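TRNA(His) guanylyltransferase (Saccharomyces cerevisiae, PDB 5XOX) adds a single guanosine to the 5' end of tRNA(His) in the 3'-5' direction, the reverse of ordinary polymerases, using GTP, ATP and magnesium. Local coordinates at residues Asp47-Leu61 / Phe104-Phe117. Numbering follows the deposited sequence.
With GTP (guanosine-5'-triphosphate), chain G.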
ATOM      1  N   ASP A  47       9.861  27.329 -24.960  1.00 85.47           N
ATOM      2  CA  ASP A  47      10.842  28.324 -24.522  1.00 91.75           C
ATOM      3  C   ASP A  47      12.180  27.675 -24.289  1.00 92.28           C
ATOM      4  O   ASP A  47      12.380  26.959 -23.303  1.00 89.02           O
ATOM      5  CB  ASP A  47      10.428  29.086 -23.262  1.00 96.49           C
ATOM      6  CG  ASP A  47      11.205  30.410 -23.108  1.00101.19           C
ATOM      7  OD1 ASP A  47      12.452  30.397 -23.186  1.00 95.57           O
ATOM      8  OD2 ASP A  47      10.587  31.467 -22.866  1.00110.29           O
ATOM      9  N   GLU A  48      13.083  27.996 -25.214  1.00 85.63           N
ATOM     10  CA  GLU A  48      14.434  27.467 -25.284  1.00 86.26           C
ATOM     11  C   GLU A  48      15.090  27.535 -23.887  1.00101.99           C
ATOM     12  O   GLU A  48      15.582  26.528 -23.348  1.00103.30           O
ATOM     13  CB  GLU A  48      15.220  28.282 -26.326  1.00 91.39           C
ATOM     14  CG  GLU A  48      16.694  27.956 -26.562  1.00103.77           C
ATOM     15  CD  GLU A  48      17.420  29.044 -27.384  1.00115.75           C
ATOM     16  OE1 GLU A  48      18.214  29.819 -26.785  1.00111.91           O
ATOM     17  OE2 GLU A  48      17.172  29.146 -28.611  1.00129.00           O
ATOM     18  N   ASN A  49      15.038  28.718 -23.280  1.00108.84           N
ATOM     19  CA  ASN A  49      15.698  28.966 -22.008  1.00 94.15           C
ATOM     20  C   ASN A  49      15.057  28.105 -20.911  1.00 82.30           C
ATOM     21  O   ASN A  49      15.753  27.462 -20.134  1.00 82.52           O
ATOM     22  CB  ASN A  49      15.622  30.456 -21.666  1.00 94.96           C
ATOM     23  CG  ASN A  49      16.538  31.299 -22.541  1.00101.09           C
ATOM     24  OD1 ASN A  49      17.678  30.918 -22.811  1.00105.24           O
ATOM     25  ND2 ASN A  49      16.019  32.433 -23.028  1.00105.49           N
ATOM     26  N   ALA A  50      13.729  28.077 -20.870  1.00 80.48           N
ATOM     27  CA  ALA A  50      13.002  27.257 -19.902  1.00 77.76           C
ATOM     28  C   ALA A  50      13.477  25.826 -19.959  1.00 74.70           C
ATOM     29  O   ALA A  50      13.825  25.216 -18.936  1.00 74.60           O
ATOM     30  CB  ALA A  50      11.515  27.317 -20.166  1.00 77.73           C
ATOM     31  N   LEU A  51      13.501  25.313 -21.184  1.00 76.94           N
ATOM     32  CA  LEU A  51      13.887  23.937 -21.451  1.00 74.30           C
ATOM     33  C   LEU A  51      15.329  23.645 -20.997  1.00 77.71           C
ATOM     34  O   LEU A  51      15.605  22.602 -20.411  1.00 80.36           O
ATOM     35  CB  LEU A  51      13.731  23.625 -22.938  1.00 74.48           C
ATOM     36  CG  LEU A  51      12.401  23.086 -23.479  1.00 74.62           C
ATOM     37  CD1 LEU A  51      12.297  21.604 -23.150  1.00 78.15           C
ATOM     38  CD2 LEU A  51      11.175  23.857 -23.000  1.00 74.34           C
ATOM     39  N   LYS A  52      16.246  24.575 -21.242  1.00 82.54           N
ATOM     40  CA  LYS A  52      17.648  24.343 -20.894  1.00 84.70           C
ATOM     41  C   LYS A  52      17.876  24.508 -19.377  1.00 81.62           C
ATOM     42  O   LYS A  52      18.851  23.992 -18.824  1.00 73.21           O
ATOM     43  CB  LYS A  52      18.563  25.295 -21.666  1.00 83.88           C
ATOM     44  CG  LYS A  52      19.167  24.729 -22.944  1.00 80.43           C
ATOM     45  CD  LYS A  52      20.064  25.781 -23.601  1.00 89.31           C
ATOM     46  CE  LYS A  52      19.342  27.094 -23.890  1.00 90.42           C
ATOM     47  NZ  LYS A  52      20.252  28.139 -24.471  1.00 86.63           N
ATOM     48  N   LEU A  53      16.993  25.258 -18.720  1.00 74.49           N
ATOM     49  CA  LEU A  53      17.009  25.367 -17.269  1.00 74.09           C
ATOM     50  C   LEU A  53      16.650  24.009 -16.723  1.00 73.67           C
ATOM     51  O   LEU A  53      17.412  23.402 -15.951  1.00 78.31           O
ATOM     52  CB  LEU A  53      16.044  26.459 -16.790  1.00 75.68           C
ATOM     53  CG  LEU A  53      15.458  26.433 -15.384  1.00 74.78           C
ATOM     54  CD1 LEU A  53      16.573  26.511 -14.447  1.00 75.23           C
ATOM     55  CD2 LEU A  53      14.583  27.651 -15.173  1.00 77.01           C
ATOM     56  N   MET A  54      15.500  23.520 -17.170  1.00 69.47           N
ATOM     57  CA  MET A  54      15.045  22.197 -16.805  1.00 66.60           C
ATOM     58  C   MET A  54      16.143  21.200 -17.030  1.00 65.48           C
ATOM     59  O   MET A  54      16.424  20.337 -16.191  1.00 99.12           O
ATOM     60  CB  MET A  54      13.819  21.856 -17.614  1.00 65.71           C
ATOM     61  CG  MET A  54      12.604  22.632 -17.148  1.00 66.55           C
ATOM     62  SD  MET A  54      11.745  21.775 -15.798  1.00 64.23           S
ATOM     63  CE  MET A  54      11.432  20.178 -16.577  1.00 61.57           C
ATOM     64  N   ASN A  55      16.822  21.352 -18.142  1.00 66.56           N
ATOM     65  CA  ASN A  55      17.863  20.413 -18.450  1.00 65.76           C
ATOM     66  C   ASN A  55      19.018  20.508 -17.452  1.00 69.58           C
ATOM     67  O   ASN A  55      19.464  19.477 -16.952  1.00 77.16           O
ATOM     68  CB  ASN A  55      18.319  20.625 -19.886  1.00 76.35           C
ATOM     69  CG  ASN A  55      17.376  19.978 -20.879  1.00 89.49           C
ATOM     70  OD1 ASN A  55      16.286  19.511 -20.514  1.00109.72           O
ATOM     71  ND2 ASN A  55      17.750  20.011 -22.150  1.00 96.89           N
ATOM     72  N   ALA A  56      19.482  21.714 -17.120  1.00 69.86           N
ATOM     73  CA  ALA A  56      20.658  21.828 -16.235  1.00 74.32           C
ATOM     74  C   ALA A  56      20.368  21.206 -14.875  1.00 76.56           C
ATOM     75  O   ALA A  56      21.266  20.596 -14.245  1.00 68.85           O
ATOM     76  CB  ALA A  56      21.096  23.293 -16.064  1.00 73.82           C
ATOM     77  N   CYS A  57      19.107  21.369 -14.447  1.00 69.65           N
ATOM     78  CA  CYS A  57      18.630  20.794 -13.193  1.00 68.06           C
ATOM     79  C   CYS A  57      18.746  19.284 -13.225  1.00 65.78           C
ATOM     80  O   CYS A  57      19.421  18.684 -12.381  1.00 99.08           O
ATOM     81  CB  CYS A  57      17.186  21.195 -12.934  1.00 67.61           C
ATOM     82  SG  CYS A  57      16.950  22.964 -12.834  1.00 76.97           S
ATOM     83  N   ALA A  58      18.105  18.671 -14.213  1.00 61.99           N
ATOM     84  CA  ALA A  58      18.223  17.221 -14.364  1.00 60.04           C
ATOM     85  C   ALA A  58      19.679  16.730 -14.470  1.00 87.90           C
ATOM     86  O   ALA A  58      20.005  15.645 -13.980  1.00102.75           O
ATOM     87  CB  ALA A  58      17.446  16.763 -15.570  1.00 60.88           C
ATOM     88  N   LYS A  59      20.552  17.508 -15.108  1.00 65.04           N
ATOM     89  CA  LYS A  59      21.941  17.096 -15.222  1.00 65.93           C
ATOM     90  C   LYS A  59      22.560  17.060 -13.837  1.00 66.36           C
ATOM     91  O   LYS A  59      23.265  16.120 -13.490  1.00 65.97           O
ATOM     92  CB  LYS A  59      22.718  18.031 -16.147  1.00 72.23           C
ATOM     93  CG  LYS A  59      24.217  17.728 -16.267  1.00 86.11           C
ATOM     94  CD  LYS A  59      24.926  18.778 -17.130  1.00 89.74           C
ATOM     95  CE  LYS A  59      24.774  20.195 -16.554  1.00101.10           C
ATOM     96  NZ  LYS A  59      25.283  20.333 -15.150  1.00117.89           N
ATOM     97  N   ASN A  60      22.275  18.082 -13.038  1.00 75.80           N
ATOM     98  CA  ASN A  60      22.811  18.126 -11.689  1.00 69.95           C
ATOM     99  C   ASN A  60      22.242  16.989 -10.864  1.00 71.73           C
ATOM    100  O   ASN A  60      22.905  16.482  -9.966  1.00 78.09           O
ATOM    101  CB  ASN A  60      22.509  19.463 -11.024  1.00 66.96           C
ATOM    102  CG  ASN A  60      23.141  20.620 -11.762  1.00 80.79           C
ATOM    103  OD1 ASN A  60      23.908  20.420 -12.699  1.00 83.58           O
ATOM    104  ND2 ASN A  60      22.848  21.835 -11.327  1.00 89.61           N
ATOM    105  N   LEU A  61      21.015  16.586 -11.172  1.00 61.49           N
ATOM    106  CA  LEU A  61      20.377  15.529 -10.426  1.00 59.59           C
ATOM    107  C   LEU A  61      20.995  14.178 -10.746  1.00 61.43           C
ATOM    108  O   LEU A  61      21.324  13.426  -9.842  1.00 74.65           O
ATOM    109  CB  LEU A  61      18.890  15.522 -10.698  1.00 58.17           C
ATOM    110  CG  LEU A  61      18.193  14.847  -9.529  1.00 56.84           C
ATOM    111  CD1 LEU A  61      16.895  15.528  -9.196  1.00 59.25           C
ATOM    112  CD2 LEU A  61      17.953  13.382  -9.815  1.00 55.08           C
ATOM    113  N   PHE A 104      15.176  18.445  -4.529  1.00 71.62           N
ATOM    114  CA  PHE A 104      16.475  18.783  -5.092  1.00 68.74           C
ATOM    115  C   PHE A 104      16.294  19.537  -6.350  1.00 61.68           C
ATOM    116  O   PHE A 104      16.939  20.554  -6.571  1.00 63.62           O
ATOM    117  CB  PHE A 104      17.283  17.534  -5.386  1.00 70.01           C
ATOM    118  CG  PHE A 104      18.688  17.809  -5.873  1.00 74.29           C
ATOM    119  CD1 PHE A 104      19.458  18.787  -5.292  1.00 69.50           C
ATOM    120  CD2 PHE A 104      19.260  17.041  -6.869  1.00 83.00           C
ATOM    121  CE1 PHE A 104      20.759  19.009  -5.713  1.00 68.41           C
ATOM    122  CE2 PHE A 104      20.566  17.266  -7.284  1.00 81.01           C
ATOM    123  CZ  PHE A 104      21.306  18.247  -6.711  1.00 64.17           C
ATOM    124  N   PHE A 105      15.416  18.991  -7.176  1.00 60.25           N
ATOM    125  CA  PHE A 105      15.106  19.571  -8.450  1.00 60.86           C
ATOM    126  C   PHE A 105      14.501  20.948  -8.267  1.00 63.10           C
ATOM    127  O   PHE A 105      15.016  21.920  -8.814  1.00 64.64           O
ATOM    128  CB  PHE A 105      14.161  18.666  -9.209  1.00 59.00           C
ATOM    129  CG  PHE A 105      14.157  18.881 -10.707  1.00 64.92           C
ATOM    130  CD1 PHE A 105      13.357  19.861 -11.290  1.00 60.56           C
ATOM    131  CD2 PHE A 105      14.922  18.076 -11.536  1.00 72.34           C
ATOM    132  CE1 PHE A 105      13.334  20.035 -12.642  1.00 61.00           C
ATOM    133  CE2 PHE A 105      14.909  18.259 -12.897  1.00 59.05           C
ATOM    134  CZ  PHE A 105      14.111  19.238 -13.446  1.00 60.21           C
ATOM    135  N   THR A 106      13.422  21.042  -7.496  1.00 62.34           N
ATOM    136  CA  THR A 106      12.812  22.344  -7.244  1.00 64.30           C
ATOM    137  C   THR A 106      13.876  23.373  -6.840  1.00 66.56           C
ATOM    138  O   THR A 106      13.946  24.485  -7.369  1.00 68.64           O
ATOM    139  CB  THR A 106      11.749  22.267  -6.132  1.00 63.85           C
ATOM    140  OG1 THR A 106      10.656  21.447  -6.545  1.00 62.15           O
ATOM    141  CG2 THR A 106      11.240  23.639  -5.795  1.00 66.17           C
ATOM    142  N   SER A 107      14.731  22.969  -5.913  1.00 66.29           N
ATOM    143  CA  SER A 107      15.799  23.822  -5.436  1.00 68.42           C
ATOM    144  C   SER A 107      16.637  24.261  -6.620  1.00 74.07           C
ATOM    145  O   SER A 107      16.893  25.454  -6.783  1.00 93.66           O
ATOM    146  CB  SER A 107      16.666  23.100  -4.404  1.00 67.81           C
ATOM    147  OG  SER A 107      17.648  23.959  -3.846  1.00 70.06           O
ATOM    148  N   ASN A 108      17.034  23.309  -7.465  1.00 68.19           N
ATOM    149  CA  ASN A 108      17.902  23.620  -8.605  1.00 75.34           C
ATOM    150  C   ASN A 108      17.263  24.579  -9.633  1.00 85.65           C
ATOM    151  O   ASN A 108      17.942  25.444 -10.225  1.00 93.84           O
ATOM    152  CB  ASN A 108      18.320  22.341  -9.318  1.00 67.47           C
ATOM    153  CG  ASN A 108      19.619  21.809  -8.826  1.00 67.65           C
ATOM    154  OD1 ASN A 108      20.679  22.145  -9.347  1.00 69.19           O
ATOM    155  ND2 ASN A 108      19.549  20.938  -7.830  1.00 90.57           N
ATOM    156  N   TYR A 109      15.963  24.419  -9.847  1.00 69.68           N
ATOM    157  CA  TYR A 109      15.217  25.306 -10.708  1.00 71.12           C
ATOM    158  C   TYR A 109      15.295  26.733 -10.189  1.00 84.13           C
ATOM    159  O   TYR A 109      15.697  27.654 -10.923  1.00106.69           O
ATOM    160  CB  TYR A 109      13.780  24.830 -10.783  1.00 69.54           C
ATOM    161  CG  TYR A 109      13.009  25.309 -11.975  1.00 70.44           C
ATOM    162  CD1 TYR A 109      13.123  24.626 -13.166  1.00 90.10           C
ATOM    163  CD2 TYR A 109      12.096  26.363 -11.899  1.00 72.37           C
ATOM    164  CE1 TYR A 109      12.420  24.999 -14.280  1.00 88.64           C
ATOM    165  CE2 TYR A 109      11.362  26.741 -13.024  1.00 73.32           C
ATOM    166  CZ  TYR A 109      11.541  26.041 -14.214  1.00 72.28           C
ATOM    167  OH  TYR A 109      10.868  26.332 -15.372  1.00 73.11           O
ATOM    168  N   VAL A 110      14.951  26.910  -8.912  1.00 74.05           N
ATOM    169  CA  VAL A 110      14.850  28.260  -8.362  1.00 76.86           C
ATOM    170  C   VAL A 110      16.222  28.913  -8.301  1.00 78.99           C
ATOM    171  O   VAL A 110      16.362  30.113  -8.531  1.00 81.85           O
ATOM    172  CB  VAL A 110      14.221  28.261  -6.978  1.00 76.47           C
ATOM    173  CG1 VAL A 110      13.943  29.684  -6.525  1.00 79.54           C
ATOM    174  CG2 VAL A 110      12.970  27.409  -6.953  1.00 74.16           C
ATOM    175  N   ALA A 111      17.234  28.111  -7.994  1.00 77.79           N
ATOM    176  CA  ALA A 111      18.615  28.585  -7.948  1.00 79.76           C
ATOM    177  C   ALA A 111      19.123  29.111  -9.292  1.00 81.84           C
ATOM    178  O   ALA A 111      19.584  30.266  -9.381  1.00 91.43           O
ATOM    179  CB  ALA A 111      19.523  27.471  -7.465  1.00 78.46           C
ATOM    180  N   LEU A 112      19.032  28.257 -10.324  1.00 79.66           N
ATOM    181  CA  LEU A 112      19.639  28.534 -11.631  1.00 81.00           C
ATOM    182  C   LEU A 112      18.737  29.381 -12.529  1.00 82.46           C
ATOM    183  O   LEU A 112      19.099  29.715 -13.682  1.00 83.85           O
ATOM    184  CB  LEU A 112      19.993  27.233 -12.345  1.00 78.61           C
ATOM    185  CG  LEU A 112      20.955  26.237 -11.698  1.00 77.25           C
ATOM    186  CD1 LEU A 112      20.691  24.907 -12.321  1.00 74.49           C
ATOM    187  CD2 LEU A 112      22.399  26.586 -11.878  1.00 79.40           C
ATOM    188  N   TRP A 113      17.569  29.734 -11.997  1.00 82.36           N
ATOM    189  CA  TRP A 113      16.720  30.718 -12.658  1.00 84.42           C
ATOM    190  C   TRP A 113      17.399  32.041 -12.984  1.00 91.01           C
ATOM    191  O   TRP A 113      17.146  32.620 -14.049  1.00 89.97           O
ATOM    192  CB  TRP A 113      15.518  31.031 -11.818  1.00 84.34           C
ATOM    193  CG  TRP A 113      14.602  31.939 -12.530  1.00 86.47           C
ATOM    194  CD1 TRP A 113      14.732  33.288 -12.676  1.00 91.07           C
ATOM    195  CD2 TRP A 113      13.399  31.578 -13.216  1.00 93.71           C
ATOM    196  NE1 TRP A 113      13.674  33.791 -13.386  1.00 96.74           N
ATOM    197  CE2 TRP A 113      12.843  32.758 -13.731  1.00 95.20           C
ATOM    198  CE3 TRP A 113      12.726  30.366 -13.430  1.00 87.43           C
ATOM    199  CZ2 TRP A 113      11.655  32.767 -14.442  1.00 90.93           C
ATOM    200  CZ3 TRP A 113      11.549  30.378 -14.137  1.00 82.27           C
ATOM    201  CH2 TRP A 113      11.023  31.568 -14.632  1.00 85.45           C
ATOM    202  N   ALA A 114      18.208  32.533 -12.047  1.00100.96           N
ATOM    203  CA  ALA A 114      19.050  33.702 -12.277  1.00104.36           C
ATOM    204  C   ALA A 114      19.792  33.585 -13.620  1.00 94.37           C
ATOM    205  O   ALA A 114      19.761  34.510 -14.445  1.00 96.88           O
ATOM    206  CB  ALA A 114      20.061  33.872 -11.107  1.00104.12           C
ATOM    207  N   LYS A 115      20.429  32.431 -13.841  1.00 92.71           N
ATOM    208  CA  LYS A 115      21.255  32.241 -15.030  1.00101.69           C
ATOM    209  C   LYS A 115      20.379  32.216 -16.246  1.00 93.11           C
ATOM    210  O   LYS A 115      20.616  32.947 -17.200  1.00118.41           O
ATOM    211  CB  LYS A 115      22.111  30.958 -14.965  1.00100.53           C
ATOM    212  CG  LYS A 115      23.030  30.748 -16.218  1.00105.68           C
ATOM    213  CD  LYS A 115      24.419  30.133 -15.859  1.00117.49           C
ATOM    214  CE  LYS A 115      25.324  31.196 -15.161  1.00124.41           C
ATOM    215  NZ  LYS A 115      26.721  30.807 -14.769  1.00117.58           N
ATOM    216  N   PHE A 116      19.345  31.400 -16.214  1.00 89.13           N
ATOM    217  CA  PHE A 116      18.550  31.270 -17.422  1.00 88.82           C
ATOM    218  C   PHE A 116      17.622  32.453 -17.761  1.00 91.51           C
ATOM    219  O   PHE A 116      17.314  32.687 -18.931  1.00 92.62           O
ATOM    220  CB  PHE A 116      17.772  29.976 -17.325  1.00 85.50           C
ATOM    221  CG  PHE A 116      18.640  28.772 -17.446  1.00 82.78           C
ATOM    222  CD1 PHE A 116      18.967  28.271 -18.694  1.00 82.44           C
ATOM    223  CD2 PHE A 116      19.200  28.189 -16.326  1.00 96.30           C
ATOM    224  CE1 PHE A 116      19.781  27.171 -18.827  1.00 80.62           C
ATOM    225  CE2 PHE A 116      20.023  27.089 -16.447  1.00 98.63           C
ATOM    226  CZ  PHE A 116      20.314  26.579 -17.704  1.00 99.90           C
ATOM    227  N   PHE A 117      17.194  33.213 -16.760  1.00101.28           N
ATOM    228  CA  PHE A 117      16.309  34.350 -17.025  1.00104.93           C
ATOM    229  C   PHE A 117      16.697  35.635 -16.300  1.00106.97           C
ATOM    230  O   PHE A 117      16.028  36.069 -15.351  1.00102.56           O
ATOM    231  CB  PHE A 117      14.875  34.002 -16.658  1.00 96.72           C
ATOM    232  CG  PHE A 117      14.344  32.835 -17.393  1.00 95.64           C
ATOM    233  CD1 PHE A 117      13.768  33.001 -18.632  1.00110.79           C
ATOM    234  CD2 PHE A 117      14.410  31.574 -16.853  1.00 95.01           C
ATOM    235  CE1 PHE A 117      13.273  31.928 -19.328  1.00111.66           C
ATOM    236  CE2 PHE A 117      13.913  30.489 -17.545  1.00 95.72           C
ATOM    237  CZ  PHE A 117      13.343  30.670 -18.788  1.00100.98           C
TER
HETATM  238  PG  GTP G 301      -0.998  20.248 -13.681  1.00 96.85           P
HETATM  239  O1G GTP G 301      -1.900  20.939 -12.659  1.00 94.66           O
HETATM  240  O2G GTP G 301      -0.075  19.306 -12.935  1.00102.38           O
HETATM  241  O3G GTP G 301      -1.873  19.415 -14.585  1.00111.48           O
HETATM  242  O3B GTP G 301      -0.040  21.228 -14.581  1.00 99.64           O
HETATM  243  PB  GTP G 301      -0.469  22.304 -15.740  1.00103.22           P
HETATM  244  O1B GTP G 301      -1.947  22.669 -15.677  1.00106.93           O
HETATM  245  O2B GTP G 301       0.322  23.588 -15.603  1.00107.16           O
HETATM  246  O3A GTP G 301      -0.002  21.729 -17.191  1.00105.28           O
HETATM  247  PA  GTP G 301       0.840  20.364 -17.418  1.00 99.99           P
HETATM  248  O1A GTP G 301       2.098  20.483 -16.589  1.00 96.82           O
HETATM  249  O2A GTP G 301       0.035  19.139 -17.068  1.00112.57           O
HETATM  250  O5' GTP G 301       1.181  20.255 -18.987  1.00 94.45           O
HETATM  251  C5' GTP G 301       2.358  20.811 -19.537  1.00 95.79           C
HETATM  252  C4' GTP G 301       2.255  22.339 -19.518  1.00 95.99           C
HETATM  253  O4' GTP G 301       3.549  22.895 -19.425  1.00 90.61           O
HETATM  254  C3' GTP G 301       1.606  23.003 -20.732  1.00 85.89           C
HETATM  255  O3' GTP G 301       0.252  23.335 -20.485  1.00 85.02           O
HETATM  256  C2' GTP G 301       2.391  24.290 -20.892  1.00 72.15           C
HETATM  257  O2' GTP G 301       1.506  25.354 -20.630  1.00 65.41           O
HETATM  258  C1' GTP G 301       3.543  24.226 -19.883  1.00 80.84           C
HETATM  259  N9  GTP G 301       4.848  24.410 -20.532  1.00 89.24           N
HETATM  260  C8  GTP G 301       5.911  23.544 -20.466  1.00101.52           C
HETATM  261  N7  GTP G 301       6.938  24.053 -21.199  1.00101.54           N
HETATM  262  C5  GTP G 301       6.551  25.249 -21.720  1.00 91.04           C
HETATM  263  C6  GTP G 301       7.180  26.196 -22.540  1.00 81.69           C
HETATM  264  O6  GTP G 301       8.334  26.032 -22.942  1.00 77.87           O
HETATM  265  N1  GTP G 301       6.489  27.343 -22.908  1.00 86.37           N
HETATM  266  C2  GTP G 301       5.178  27.556 -22.476  1.00 84.68           C
HETATM  267  N2  GTP G 301       4.487  28.655 -22.814  1.00 74.50           N
HETATM  268  N3  GTP G 301       4.572  26.605 -21.670  1.00 91.51           N
HETATM  269  C4  GTP G 301       5.238  25.479 -21.297  1.00 89.34           C
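Leu-53 turns its CG anti to the backbone N, which carries its branch across to Tyr-109, while Phe-116, with CG anti to its own carbonyl carbon (chi1 -70°), lays its ring over the backbone of Leu-53. The two helices, 48-64 and 94-116, pack knobs-into-holes in the palm-like catalytic domain of this 3'-5' polymerase, their local axes 9.0 Å apart and 130° from parallel. A branched leucine suits the hole formed by Tyr-109, Leu-112, Trp-113 and Phe-116: CD2 lies over the face of Tyr-109, 3.7 Å from the ring centroid, and CD1 lies against Phe-116 and Leu-112. Leu-53 CA lies over the middle of the flat Phe-116 ring, 3.4 Å from the ring centroid, a CH-pi contact, and the far rim of the ring reaches Ala-56, whose small methyl accommodates it. Replacing the Phe-116 ring by an alanine is likely to uncover Leu-53 CA, take away the ring atom beside the Ala-56 methyl and open a gap between the helices. Further along, Cys-57 is slim enough to enter the hole of Phe-105, Asn-108, Tyr-109 and Leu-112, its SG against the backbone of Asn-108 and Tyr-109; its CB sits over the Phe-105 face, 3.8 Å from the centroid, and Met-54 SD meets the edge of that same ring, a Met-aromatic contact. Phe-105 and Ala-58 also touch Phe-81 of strand 78-83, which sets the helix pair on the sheet. At the start of helix 48-64, Asp-47, the N-cap, donates its backbone N-H to GTP O6 (N to O6, 2.8 Å), tying the interface to the guanine site. Near the opposite end two asparagines, each able to donate and accept, form a relay: Asn-60 ND2 donates to Asn-108 OD1 (3.0 Å, nearly straight at 168°), and Asn-108 is fixed in turn by its ND2, which donates to Phe-104 O at 2.9 Å from above the carbonyl plane.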